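Local structure of reducing-end xylose-releasing exo-oligoxylanase Rex8A (Paenibacillus barcinonensis, 6SUD) at residues H256-S264 with R307-P318. The protein cuts xylooligosaccharides, linear or branched with methylglucuronic acid, as an exo-acting family 8 glycoside hydrolase that releases xylose from their reducing ends. The protein carries 1 engineered substitution. Residues are numbered along the deposited sequence; the frame is centred on the assembly and turned at random.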
ATOM      1  N   HIS A 256       7.434 -11.590 -18.265  1.00 14.43           N
ATOM      2  CA  HIS A 256       8.214 -10.415 -17.787  1.00 14.42           C
ATOM      3  C   HIS A 256       9.019 -10.766 -16.529  1.00 14.48           C
ATOM      4  O   HIS A 256       9.705  -9.860 -16.025  1.00 15.81           O
ATOM      5  CB  HIS A 256       7.312  -9.181 -17.605  1.00 13.97           C
ATOM      6  CG  HIS A 256       6.328  -9.267 -16.487  1.00 13.66           C
ATOM      7  ND1 HIS A 256       5.180 -10.023 -16.571  1.00 13.33           N
ATOM      8  CD2 HIS A 256       6.291  -8.651 -15.284  1.00 12.91           C
ATOM      9  CE1 HIS A 256       4.498  -9.901 -15.449  1.00 13.06           C
ATOM     10  NE2 HIS A 256       5.147  -9.053 -14.653  1.00 12.84           N
ATOM     11  N   GLY A 257       8.948 -12.007 -16.042  1.00 14.21           N
ATOM     12  CA  GLY A 257       9.886 -12.512 -15.021  1.00 13.73           C
ATOM     13  C   GLY A 257       9.281 -13.518 -14.058  1.00 13.11           C
ATOM     14  O   GLY A 257       8.102 -13.899 -14.206  1.00 12.67           O
ATOM     15  N   ASP A 258      10.105 -13.937 -13.096  1.00 12.39           N
ATOM     16  CA  ASP A 258       9.800 -14.996 -12.101  1.00 11.89           C
ATOM     17  C   ASP A 258       9.394 -14.302 -10.800  1.00 11.37           C
ATOM     18  O   ASP A 258      10.280 -13.680 -10.179  1.00 12.36           O
ATOM     19  CB  ASP A 258      11.024 -15.893 -11.920  1.00 11.98           C
ATOM     20  CG  ASP A 258      10.834 -17.040 -10.945  1.00 12.24           C
ATOM     21  OD1 ASP A 258       9.734 -17.139 -10.340  1.00 11.74           O
ATOM     22  OD2 ASP A 258      11.779 -17.847 -10.832  1.00 13.25           O
ATOM     23  N   PHE A 259       8.109 -14.367 -10.445  1.00 10.77           N
ATOM     24  CA  PHE A 259       7.504 -13.640  -9.301  1.00 10.54           C
ATOM     25  C   PHE A 259       7.094 -14.656  -8.231  1.00  9.77           C
ATOM     26  O   PHE A 259       6.256 -14.365  -7.388  1.00  8.64           O
ATOM     27  CB  PHE A 259       6.381 -12.729  -9.813  1.00 11.19           C
ATOM     28  CG  PHE A 259       6.900 -11.588 -10.648  1.00 11.51           C
ATOM     29  CD1 PHE A 259       7.304 -10.405 -10.046  1.00 12.01           C
ATOM     30  CD2 PHE A 259       7.006 -11.697 -12.027  1.00 11.83           C
ATOM     31  CE1 PHE A 259       7.819  -9.361 -10.800  1.00 12.60           C
ATOM     32  CE2 PHE A 259       7.505 -10.647 -12.784  1.00 11.96           C
ATOM     33  CZ  PHE A 259       7.907  -9.483 -12.169  1.00 12.41           C
ATOM     34  N   ARG A 260       7.715 -15.833  -8.249  1.00  9.41           N
ATOM     35  CA  ARG A 260       7.353 -16.951  -7.337  1.00  9.89           C
ATOM     36  C   ARG A 260       7.948 -16.752  -5.947  1.00  9.12           C
ATOM     37  O   ARG A 260       7.566 -17.502  -5.039  1.00  8.46           O
ATOM     38  CB  ARG A 260       7.852 -18.268  -7.922  1.00 10.97           C
ATOM     39  CG  ARG A 260       7.101 -18.667  -9.181  1.00 12.42           C
ATOM     40  CD  ARG A 260       7.586 -19.992  -9.737  1.00 13.49           C
ATOM     41  NE  ARG A 260       8.997 -19.867 -10.077  1.00 14.81           N
ATOM     42  CZ  ARG A 260       9.785 -20.858 -10.488  1.00 16.23           C
ATOM     43  NH1 ARG A 260       9.314 -22.088 -10.610  1.00 17.31           N
ATOM     44  NH2 ARG A 260      11.055 -20.613 -10.757  1.00 16.45           N
ATOM     45  N   HIS A 261       8.867 -15.799  -5.798  1.00  8.71           N
ATOM     46  CA  HIS A 261       9.743 -15.699  -4.607  1.00  8.77           C
ATOM     47  C   HIS A 261       9.402 -14.473  -3.770  1.00  8.34           C
ATOM     48  O   HIS A 261       8.574 -13.645  -4.207  1.00  7.66           O
ATOM     49  CB  HIS A 261      11.201 -15.699  -5.043  1.00  8.96           C
ATOM     50  CG  HIS A 261      11.495 -16.827  -5.963  1.00  9.37           C
ATOM     51  ND1 HIS A 261      11.380 -18.149  -5.564  1.00 10.06           N
ATOM     52  CD2 HIS A 261      11.869 -16.847  -7.260  1.00 10.01           C
ATOM     53  CE1 HIS A 261      11.686 -18.937  -6.578  1.00 10.07           C
ATOM     54  NE2 HIS A 261      12.002 -18.162  -7.627  1.00 10.16           N
ATOM     55  N   PHE A 262      10.051 -14.370  -2.606  1.00  8.10           N
ATOM     56  CA  PHE A 262       9.885 -13.234  -1.670  1.00  7.96           C
ATOM     57  C   PHE A 262      10.846 -12.119  -2.085  1.00  8.02           C
ATOM     58  O   PHE A 262      12.067 -12.238  -1.863  1.00  7.41           O
ATOM     59  CB  PHE A 262      10.089 -13.685  -0.225  1.00  7.53           C
ATOM     60  CG  PHE A 262       9.753 -12.616   0.780  1.00  7.28           C
ATOM     61  CD1 PHE A 262       8.434 -12.337   1.112  1.00  7.12           C
ATOM     62  CD2 PHE A 262      10.749 -11.866   1.372  1.00  7.08           C
ATOM     63  CE1 PHE A 262       8.125 -11.351   2.044  1.00  6.98           C
ATOM     64  CE2 PHE A 262      10.443 -10.869   2.279  1.00  6.99           C
ATOM     65  CZ  PHE A 262       9.132 -10.610   2.619  1.00  7.00           C
ATOM     66  N   TYR A 263      10.282 -11.084  -2.704  1.00  8.95           N
ATOM     67  CA  TYR A 263      10.967  -9.883  -3.243  1.00  9.99           C
ATOM     68  C   TYR A 263      10.004  -8.693  -3.109  1.00  9.73           C
ATOM     69  O   TYR A 263       8.928  -8.845  -2.529  1.00 10.18           O
ATOM     70  CB  TYR A 263      11.400 -10.128  -4.690  1.00 10.65           C
ATOM     71  CG  TYR A 263      12.633  -9.383  -5.149  1.00 12.53           C
ATOM     72  CD1 TYR A 263      13.847  -9.544  -4.498  1.00 13.56           C
ATOM     73  CD2 TYR A 263      12.593  -8.550  -6.257  1.00 13.37           C
ATOM     74  CE1 TYR A 263      14.987  -8.881  -4.928  1.00 14.91           C
ATOM     75  CE2 TYR A 263      13.724  -7.879  -6.699  1.00 14.82           C
ATOM     76  CZ  TYR A 263      14.923  -8.048  -6.033  1.00 15.14           C
ATOM     77  OH  TYR A 263      16.025  -7.377  -6.482  1.00 18.66           O
ATOM     78  N   SER A 264      10.377  -7.551  -3.688  1.00  9.38           N
ATOM     79  CA  SER A 264       9.828  -6.182  -3.453  1.00  9.31           C
ATOM     80  C   SER A 264       8.308  -6.133  -3.216  1.00  9.01           C
ATOM     81  O   SER A 264       7.914  -5.543  -2.211  1.00  9.49           O
ATOM     82  CB  SER A 264      10.201  -5.300  -4.600  1.00  9.47           C
ATOM     83  OG  SER A 264      11.599  -5.351  -4.811  1.00  9.40           O
ATOM     84  N   ARG A 307      16.896 -11.908  -1.972  1.00  9.90           N
ATOM     85  CA  ARG A 307      15.670 -12.577  -2.465  1.00 10.07           C
ATOM     86  C   ARG A 307      15.602 -13.922  -1.742  1.00  9.90           C
ATOM     87  O   ARG A 307      16.657 -14.505  -1.511  1.00  9.81           O
ATOM     88  CB  ARG A 307      15.718 -12.771  -3.981  1.00 10.08           C
ATOM     89  CG  ARG A 307      14.445 -13.358  -4.574  1.00 10.22           C
ATOM     90  CD  ARG A 307      14.663 -13.738  -6.036  1.00 10.30           C
ATOM     91  NE  ARG A 307      15.032 -12.596  -6.868  1.00 10.40           N
ATOM     92  CZ  ARG A 307      14.183 -11.777  -7.495  1.00 10.53           C
ATOM     93  NH1 ARG A 307      12.875 -11.953  -7.413  1.00 10.73           N
ATOM     94  NH2 ARG A 307      14.646 -10.767  -8.209  1.00 10.68           N
ATOM     95  N   TYR A 308      14.411 -14.409  -1.405  1.00 10.03           N
ATOM     96  CA  TYR A 308      14.250 -15.711  -0.707  1.00 10.00           C
ATOM     97  C   TYR A 308      13.161 -16.520  -1.400  1.00 10.17           C
ATOM     98  O   TYR A 308      12.231 -15.926  -1.901  1.00  9.63           O
ATOM     99  CB  TYR A 308      13.875 -15.531   0.767  1.00  9.88           C
ATOM    100  CG  TYR A 308      14.869 -14.750   1.594  1.00 10.11           C
ATOM    101  CD1 TYR A 308      15.918 -15.378   2.251  1.00 10.07           C
ATOM    102  CD2 TYR A 308      14.748 -13.378   1.731  1.00 10.22           C
ATOM    103  CE1 TYR A 308      16.832 -14.646   2.998  1.00 10.31           C
ATOM    104  CE2 TYR A 308      15.645 -12.639   2.487  1.00 10.18           C
ATOM    105  CZ  TYR A 308      16.683 -13.279   3.134  1.00 10.35           C
ATOM    106  OH  TYR A 308      17.588 -12.535   3.839  1.00 10.94           O
ATOM    107  N   THR A 309      13.287 -17.842  -1.409  1.00 10.51           N
ATOM    108  CA  THR A 309      12.143 -18.711  -1.769  1.00 10.64           C
ATOM    109  C   THR A 309      11.166 -18.584  -0.600  1.00 10.58           C
ATOM    110  O   THR A 309      11.607 -18.147   0.476  1.00 10.54           O
ATOM    111  CB  THR A 309      12.553 -20.159  -2.040  1.00 10.96           C
ATOM    112  OG1 THR A 309      12.970 -20.706  -0.785  1.00 10.51           O
ATOM    113  CG2 THR A 309      13.616 -20.280  -3.111  1.00 11.35           C
ATOM    114  N   ILE A 310       9.902 -18.957  -0.750  1.00 11.18           N
ATOM    115  CA  ILE A 310       8.936 -18.726   0.367  1.00 12.01           C
ATOM    116  C   ILE A 310       9.229 -19.699   1.521  1.00 12.21           C
ATOM    117  O   ILE A 310       8.793 -19.374   2.646  1.00 11.63           O
ATOM    118  CB  ILE A 310       7.460 -18.734  -0.077  1.00 12.75           C
ATOM    119  CG1 ILE A 310       7.035 -20.079  -0.666  1.00 12.89           C
ATOM    120  CG2 ILE A 310       7.184 -17.564  -1.014  1.00 12.97           C
ATOM    121  CD1 ILE A 310       5.569 -20.194  -0.943  1.00 13.56           C
ATOM    122  N   GLU A 311       9.963 -20.803   1.296  1.00 13.43           N
ATOM    123  CA  GLU A 311      10.387 -21.715   2.403  1.00 14.42           C
ATOM    124  C   GLU A 311      11.695 -21.205   3.036  1.00 14.11           C
ATOM    125  O   GLU A 311      12.191 -21.864   3.984  1.00 14.40           O
ATOM    126  CB  GLU A 311      10.438 -23.187   1.965  1.00 16.18           C
ATOM    127  CG  GLU A 311      11.541 -23.540   0.984  1.00 18.01           C
ATOM    128  CD  GLU A 311      11.654 -25.024   0.645  1.00 19.66           C
ATOM    129  OE1 GLU A 311      11.127 -25.847   1.405  1.00 21.61           O
ATOM    130  OE2 GLU A 311      12.298 -25.359  -0.375  1.00 22.32           O
ATOM    131  N   GLY A 312      12.217 -20.062   2.571  1.00 13.01           N
ATOM    132  CA  GLY A 312      13.276 -19.292   3.258  1.00 12.56           C
ATOM    133  C   GLY A 312      14.677 -19.565   2.722  1.00 12.92           C
ATOM    134  O   GLY A 312      15.651 -19.153   3.394  1.00 11.12           O
ATOM    135  N   GLU A 313      14.805 -20.214   1.563  1.00 13.68           N
ATOM    136  CA  GLU A 313      16.139 -20.488   0.967  1.00 15.49           C
ATOM    137  C   GLU A 313      16.632 -19.180   0.359  1.00 14.43           C
ATOM    138  O   GLU A 313      15.948 -18.598  -0.483  1.00 14.30           O
ATOM    139  CB  GLU A 313      16.045 -21.636  -0.035  1.00 18.24           C
ATOM    140  CG  GLU A 313      15.597 -22.940   0.597  1.00 20.90           C
ATOM    141  CD  GLU A 313      16.635 -23.626   1.469  1.00 24.66           C
ATOM    142  OE1 GLU A 313      17.214 -24.638   1.003  1.00 29.94           O
ATOM    143  OE2 GLU A 313      16.836 -23.189   2.625  1.00 28.00           O
ATOM    144  N   PRO A 314      17.800 -18.655   0.797  1.00 13.66           N
ATOM    145  CA  PRO A 314      18.313 -17.391   0.280  1.00 13.52           C
ATOM    146  C   PRO A 314      18.904 -17.580  -1.124  1.00 13.30           C
ATOM    147  O   PRO A 314      19.566 -18.585  -1.366  1.00 13.32           O
ATOM    148  CB  PRO A 314      19.420 -16.977   1.274  1.00 13.39           C
ATOM    149  CG  PRO A 314      19.819 -18.263   1.994  1.00 13.77           C
ATOM    150  CD  PRO A 314      18.710 -19.271   1.775  1.00 13.32           C
ATOM    151  N   PHE A 315      18.641 -16.623  -2.012  1.00 13.17           N
ATOM    152  CA  PHE A 315      19.382 -16.447  -3.287  1.00 13.19           C
ATOM    153  C   PHE A 315      20.683 -15.708  -2.975  1.00 13.58           C
ATOM    154  O   PHE A 315      20.814 -15.117  -1.895  1.00 13.14           O
ATOM    155  CB  PHE A 315      18.590 -15.632  -4.312  1.00 13.08           C
ATOM    156  CG  PHE A 315      17.386 -16.321  -4.892  1.00 13.22           C
ATOM    157  CD1 PHE A 315      16.277 -16.593  -4.103  1.00 13.35           C
ATOM    158  CD2 PHE A 315      17.343 -16.660  -6.234  1.00 13.79           C
ATOM    159  CE1 PHE A 315      15.166 -17.214  -4.645  1.00 13.39           C
ATOM    160  CE2 PHE A 315      16.225 -17.275  -6.776  1.00 14.06           C
ATOM    161  CZ  PHE A 315      15.144 -17.557  -5.975  1.00 13.75           C
ATOM    162  N   ASN A 316      21.631 -15.733  -3.906  1.00 14.20           N
ATOM    163  CA  ASN A 316      22.884 -14.946  -3.763  1.00 15.88           C
ATOM    164  C   ASN A 316      22.533 -13.459  -3.929  1.00 16.94           C
ATOM    165  O   ASN A 316      23.127 -12.599  -3.240  1.00 18.91           O
ATOM    166  CB  ASN A 316      23.945 -15.475  -4.723  1.00 16.93           C
ATOM    167  CG  ASN A 316      24.395 -16.860  -4.313  1.00 17.70           C
ATOM    168  OD1 ASN A 316      24.761 -17.076  -3.156  1.00 19.78           O
ATOM    169  ND2 ASN A 316      24.327 -17.808  -5.229  1.00 16.91           N
ATOM    170  N   GLU A 317      21.548 -13.186  -4.777  1.00 17.20           N
ATOM    171  CA  GLU A 317      21.064 -11.830  -5.145  1.00 17.26           C
ATOM    172  C   GLU A 317      20.587 -11.078  -3.903  1.00 16.43           C
ATOM    173  O   GLU A 317      19.825 -11.619  -3.102  1.00 15.90           O
ATOM    174  CB  GLU A 317      19.950 -12.016  -6.171  1.00 18.06           C
ATOM    175  CG  GLU A 317      19.304 -10.733  -6.635  1.00 19.57           C
ATOM    176  CD  GLU A 317      18.107 -10.976  -7.537  1.00 19.65           C
ATOM    177  OE1 GLU A 317      17.715 -12.147  -7.694  1.00 22.39           O
ATOM    178  OE2 GLU A 317      17.568 -10.003  -8.064  1.00 22.70           O
ATOM    179  N   PRO A 318      20.986  -9.797  -3.723  1.00 15.89           N
ATOM    180  CA  PRO A 318      20.516  -8.981  -2.605  1.00 15.56           C
ATOM    181  C   PRO A 318      19.086  -8.477  -2.838  1.00 14.21           C
ATOM    182  O   PRO A 318      18.676  -8.410  -3.971  1.00 14.41           O
ATOM    183  CB  PRO A 318      21.472  -7.784  -2.631  1.00 16.35           C
ATOM    184  CG  PRO A 318      21.741  -7.611  -4.107  1.00 16.99           C
ATOM    185  CD  PRO A 318      21.866  -9.033  -4.625  1.00 16.74           C
TER
HETATM  186  O   HOH W   1       9.371 -19.275  -3.639  1.00  8.72           O
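A beta-hairpin, strands 306-308 and 314-315 joined by the type I turn T309-G312, packs against the loop that runs into the xylose site, and F262 and Y308 make the backbone link between them. They form a single antiparallel hydrogen-bonded bridge: F262 N gives to Y308 O at 2.8 Å, and Y308 N returns a longer bond of 3.2 Å to F262 O. Next to it, R307 spreads its guanidinium flat over one face of the Y263 ring, planes 20° apart, with R307 CZ 3.6 Å from the ring centroid, a cation-pi stack. The head gets there because the arginine chain leaves with CG opposite the backbone N (chi1 -176°) and then bends at chi3 (-60°). A salt bridge to E317 at the edge of the guanidinium fixes its rotation: R307 NE meets E317 OE1 at 2.8 Å and R307 NH2 meets E317 OE2 at 3.0 Å. An alanine here removes the guanidinium, which would probably leave the face of Y263 uncovered by this hairpin and the E317 carboxylate without its charge partner. On the other side of the bridge, H261 takes the edge of F315 over one imidazole face, F315 CZ lying 3.6 Å from H261 CD2, while R260 CB sits over the opposite face. A water ties H261 ND1, R260 O and I310 N together, bridging the loop to the start of the turn. Within the loop, D258 OD1 closes an Asx turn with R260 N, and the carboxylate is held by the R260 guanidinium. S264, next after the stacked tyrosine, touches bound xylose and precedes D265, the inferred proton acceptor, so this is a short hairpin packed on an active-site loop of a glycoside hydrolase family 8 enzyme.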